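PDB 1TE5: glutamine amidotransferase type-2 domain-containing protein from Pseudomonas aeruginosa PAO1, which probably acts as a class-II glutamine amidotransferase of the Ntn-hydrolase clan, releasing ammonia from glutamine for transfer to a substrate not yet identified. Local coordinates for residues Asp135-Arg139 with Ser159-Tyr164. Sequence-based numbering, arbitrary orientation.
Sequences DLLNR and SACDEY
Two alpha-helical segments, Asp135-Arg139 and Ser159-Tyr164, pack roughly antiparallel. Their axes make an angle of 144° and come within 10.4 Å. The backbones are nearest at Leu136 and Ala160, with 6.1 Å between the CA atoms; the small Ala160 side chain permits this approach. Polar and apolar side chains both join the helices. Tyr164, chi1 m, extends its ring across the gap and donates a hydrogen bond from OH to Asp135 OD2 at 2.7 Å. The t rotamer of Asp135 sets its carboxylate for this. Asp135 OD2 also accepts a hydrogen bond from Arg139 NE at 2.9 Å, a salt bridge one helical turn along, i to i+4. Arg139 starts from chi1 m and stays extended through chi2 and chi3, both t, with chi4 -137°. This reach brings Arg139 NH2 to 3.5 Å from Ala160 CA. Tyr164 OH lies over one guanidinium face, 3.6 Å from Arg139 NE. Glu163 (chi1 m, chi2 t, chi3 59°) puts OE2 near the guanidinium plane, 3.3 Å from Arg139 NH2. This salt bridge has weak hydrogen-bond geometry, but it completes an Asp135-Arg139-Glu163 ionic network. Beside this network are apolar contacts. Leu136, chi1 t and chi2 149° (between wells), places CD1 4.2 Å from Ala160 CB, and Leu136 CB is 4.3 Å from Tyr164 CE2. The contact joins helices 128-143 and 150-165, a helical hairpin lying on a beta-sheet, consistent with the layered Ntn-hydrolase fold. Phe170 meets the Tyr164 ring edge-to-face. Leu136 and Leu137 rest on Trp103 of strand 101-108, and Cys161 on Phe181 and Phe183 of strand 180-183.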
ATOM      1  N   ASP A 135     -12.562  12.546   6.400  1.00 28.09           N
ATOM      2  CA  ASP A 135     -13.309  13.790   6.543  1.00 28.06           C
ATOM      3  C   ASP A 135     -12.530  14.976   5.992  1.00 28.27           C
ATOM      4  O   ASP A 135     -13.088  15.820   5.275  1.00 29.07           O
ATOM      5  CB  ASP A 135     -13.666  14.041   8.007  1.00 31.53           C
ATOM      6  CG  ASP A 135     -14.592  15.233   8.184  1.00 31.31           C
ATOM      7  OD1 ASP A 135     -15.779  15.141   7.804  1.00 31.56           O
ATOM      8  OD2 ASP A 135     -14.127  16.266   8.698  1.00 28.57           O
ATOM      9  N   LEU A 136     -11.249  15.048   6.349  1.00 27.00           N
ATOM     10  CA  LEU A 136     -10.375  16.123   5.886  1.00 28.97           C
ATOM     11  C   LEU A 136     -10.277  16.066   4.370  1.00 26.70           C
ATOM     12  O   LEU A 136     -10.169  17.098   3.706  1.00 27.88           O
ATOM     13  CB  LEU A 136      -8.977  15.988   6.504  1.00 29.97           C
ATOM     14  CG  LEU A 136      -7.858  16.935   6.053  1.00 32.51           C
ATOM     15  CD1 LEU A 136      -6.898  17.156   7.208  1.00 31.98           C
ATOM     16  CD2 LEU A 136      -7.123  16.387   4.829  1.00 32.71           C
ATOM     17  N   LEU A 137     -10.272  14.841   3.846  1.00 28.29           N
ATOM     18  CA  LEU A 137     -10.191  14.595   2.415  1.00 25.82           C
ATOM     19  C   LEU A 137     -11.473  15.033   1.731  1.00 25.96           C
ATOM     20  O   LEU A 137     -11.440  15.488   0.590  1.00 23.24           O
ATOM     21  CB  LEU A 137      -9.921  13.106   2.144  1.00 22.22           C
ATOM     22  CG  LEU A 137      -8.479  12.619   2.297  1.00 24.55           C
ATOM     23  CD1 LEU A 137      -8.425  11.128   2.120  1.00 20.59           C
ATOM     24  CD2 LEU A 137      -7.582  13.298   1.284  1.00 22.85           C
ATOM     25  N   ASN A 138     -12.595  14.888   2.426  1.00 26.51           N
ATOM     26  CA  ASN A 138     -13.900  15.267   1.893  1.00 29.71           C
ATOM     27  C   ASN A 138     -14.048  16.776   1.796  1.00 27.12           C
ATOM     28  O   ASN A 138     -14.721  17.286   0.902  1.00 29.99           O
ATOM     29  CB  ASN A 138     -15.025  14.695   2.753  1.00 29.68           C
ATOM     30  CG  ASN A 138     -15.163  13.195   2.611  1.00 32.15           C
ATOM     31  OD1 ASN A 138     -15.809  12.539   3.429  1.00 37.15           O
ATOM     32  ND2 ASN A 138     -14.579  12.644   1.556  1.00 27.26           N
ATOM     33  N   ARG A 139     -13.437  17.478   2.744  1.00 27.42           N
ATOM     34  CA  ARG A 139     -13.472  18.932   2.784  1.00 29.53           C
ATOM     35  C   ARG A 139     -12.599  19.514   1.687  1.00 29.27           C
ATOM     36  O   ARG A 139     -12.882  20.592   1.164  1.00 31.39           O
ATOM     37  CB  ARG A 139     -12.966  19.429   4.129  1.00 28.83           C
ATOM     38  CG  ARG A 139     -13.761  18.938   5.309  1.00 32.23           C
ATOM     39  CD  ARG A 139     -13.068  19.350   6.579  1.00 34.99           C
ATOM     40  NE  ARG A 139     -13.850  19.022   7.759  1.00 40.79           N
ATOM     41  CZ  ARG A 139     -14.010  19.844   8.790  1.00 44.01           C
ATOM     42  NH1 ARG A 139     -14.742  19.465   9.831  1.00 45.65           N
ATOM     43  NH2 ARG A 139     -13.437  21.043   8.778  1.00 45.68           N
ATOM     44  N   SER A 159      -7.968  24.519   8.777  1.00 39.76           N
ATOM     45  CA  SER A 159      -9.315  24.608   9.312  1.00 42.82           C
ATOM     46  C   SER A 159      -9.750  23.308   9.960  1.00 40.36           C
ATOM     47  O   SER A 159     -10.199  23.296  11.104  1.00 41.02           O
ATOM     48  CB  SER A 159     -10.296  24.984   8.200  1.00 46.30           C
ATOM     49  OG  SER A 159     -10.057  26.298   7.725  1.00 51.37           O
ATOM     50  N   ALA A 160      -9.640  22.222   9.207  1.00 39.91           N
ATOM     51  CA  ALA A 160     -10.031  20.902   9.686  1.00 39.45           C
ATOM     52  C   ALA A 160      -9.239  20.497  10.924  1.00 38.70           C
ATOM     53  O   ALA A 160      -9.803  19.942  11.869  1.00 40.09           O
ATOM     54  CB  ALA A 160      -9.855  19.873   8.584  1.00 40.59           C
ATOM     55  N   CYS A 161      -7.934  20.758  10.906  1.00 38.41           N
ATOM     56  CA  CYS A 161      -7.074  20.424  12.035  1.00 39.39           C
ATOM     57  C   CYS A 161      -7.501  21.182  13.281  1.00 42.41           C
ATOM     58  O   CYS A 161      -7.496  20.628  14.385  1.00 45.05           O
ATOM     59  CB  CYS A 161      -5.617  20.722  11.701  1.00 33.98           C
ATOM     60  SG  CYS A 161      -4.850  19.503  10.603  1.00 34.18           S
ATOM     61  N   ASP A 162      -7.860  22.449  13.095  1.00 43.76           N
ATOM     62  CA  ASP A 162      -8.317  23.304  14.184  1.00 46.46           C
ATOM     63  C   ASP A 162      -9.557  22.723  14.844  1.00 45.28           C
ATOM     64  O   ASP A 162      -9.689  22.730  16.069  1.00 44.03           O
ATOM     65  CB  ASP A 162      -8.642  24.706  13.663  1.00 49.83           C
ATOM     66  CG  ASP A 162      -7.543  25.709  13.953  1.00 53.50           C
ATOM     67  OD1 ASP A 162      -7.057  25.746  15.107  1.00 56.32           O
ATOM     68  OD2 ASP A 162      -7.176  26.471  13.030  1.00 54.11           O
ATOM     69  N   GLU A 163     -10.491  22.278  14.014  1.00 44.61           N
ATOM     70  CA  GLU A 163     -11.730  21.693  14.502  1.00 46.77           C
ATOM     71  C   GLU A 163     -11.516  20.382  15.234  1.00 46.40           C
ATOM     72  O   GLU A 163     -12.206  20.094  16.209  1.00 48.69           O
ATOM     73  CB  GLU A 163     -12.704  21.456  13.353  1.00 48.70           C
ATOM     74  CG  GLU A 163     -13.596  22.632  13.032  1.00 55.81           C
ATOM     75  CD  GLU A 163     -14.863  22.188  12.339  1.00 59.39           C
ATOM     76  OE1 GLU A 163     -15.608  21.379  12.944  1.00 61.77           O
ATOM     77  OE2 GLU A 163     -15.110  22.633  11.195  1.00 59.33           O
ATOM     78  N   TYR A 164     -10.624  19.551  14.705  1.00 45.73           N
ATOM     79  CA  TYR A 164     -10.337  18.259  15.310  1.00 44.60           C
ATOM     80  C   TYR A 164      -9.681  18.417  16.684  1.00 44.05           C
ATOM     81  O   TYR A 164      -9.969  17.648  17.598  1.00 44.16           O
ATOM     82  CB  TYR A 164      -9.441  17.418  14.391  1.00 44.85           C
ATOM     83  CG  TYR A 164      -9.994  17.178  13.002  1.00 39.54           C
ATOM     84  CD1 TYR A 164     -11.365  17.169  12.764  1.00 38.42           C
ATOM     85  CD2 TYR A 164      -9.139  16.990  11.920  1.00 38.88           C
ATOM     86  CE1 TYR A 164     -11.871  16.986  11.477  1.00 38.49           C
ATOM     87  CE2 TYR A 164      -9.632  16.806  10.634  1.00 37.29           C
ATOM     88  CZ  TYR A 164     -10.998  16.810  10.418  1.00 39.39           C
ATOM     89  OH  TYR A 164     -11.490  16.682   9.141  1.00 38.78           O
TER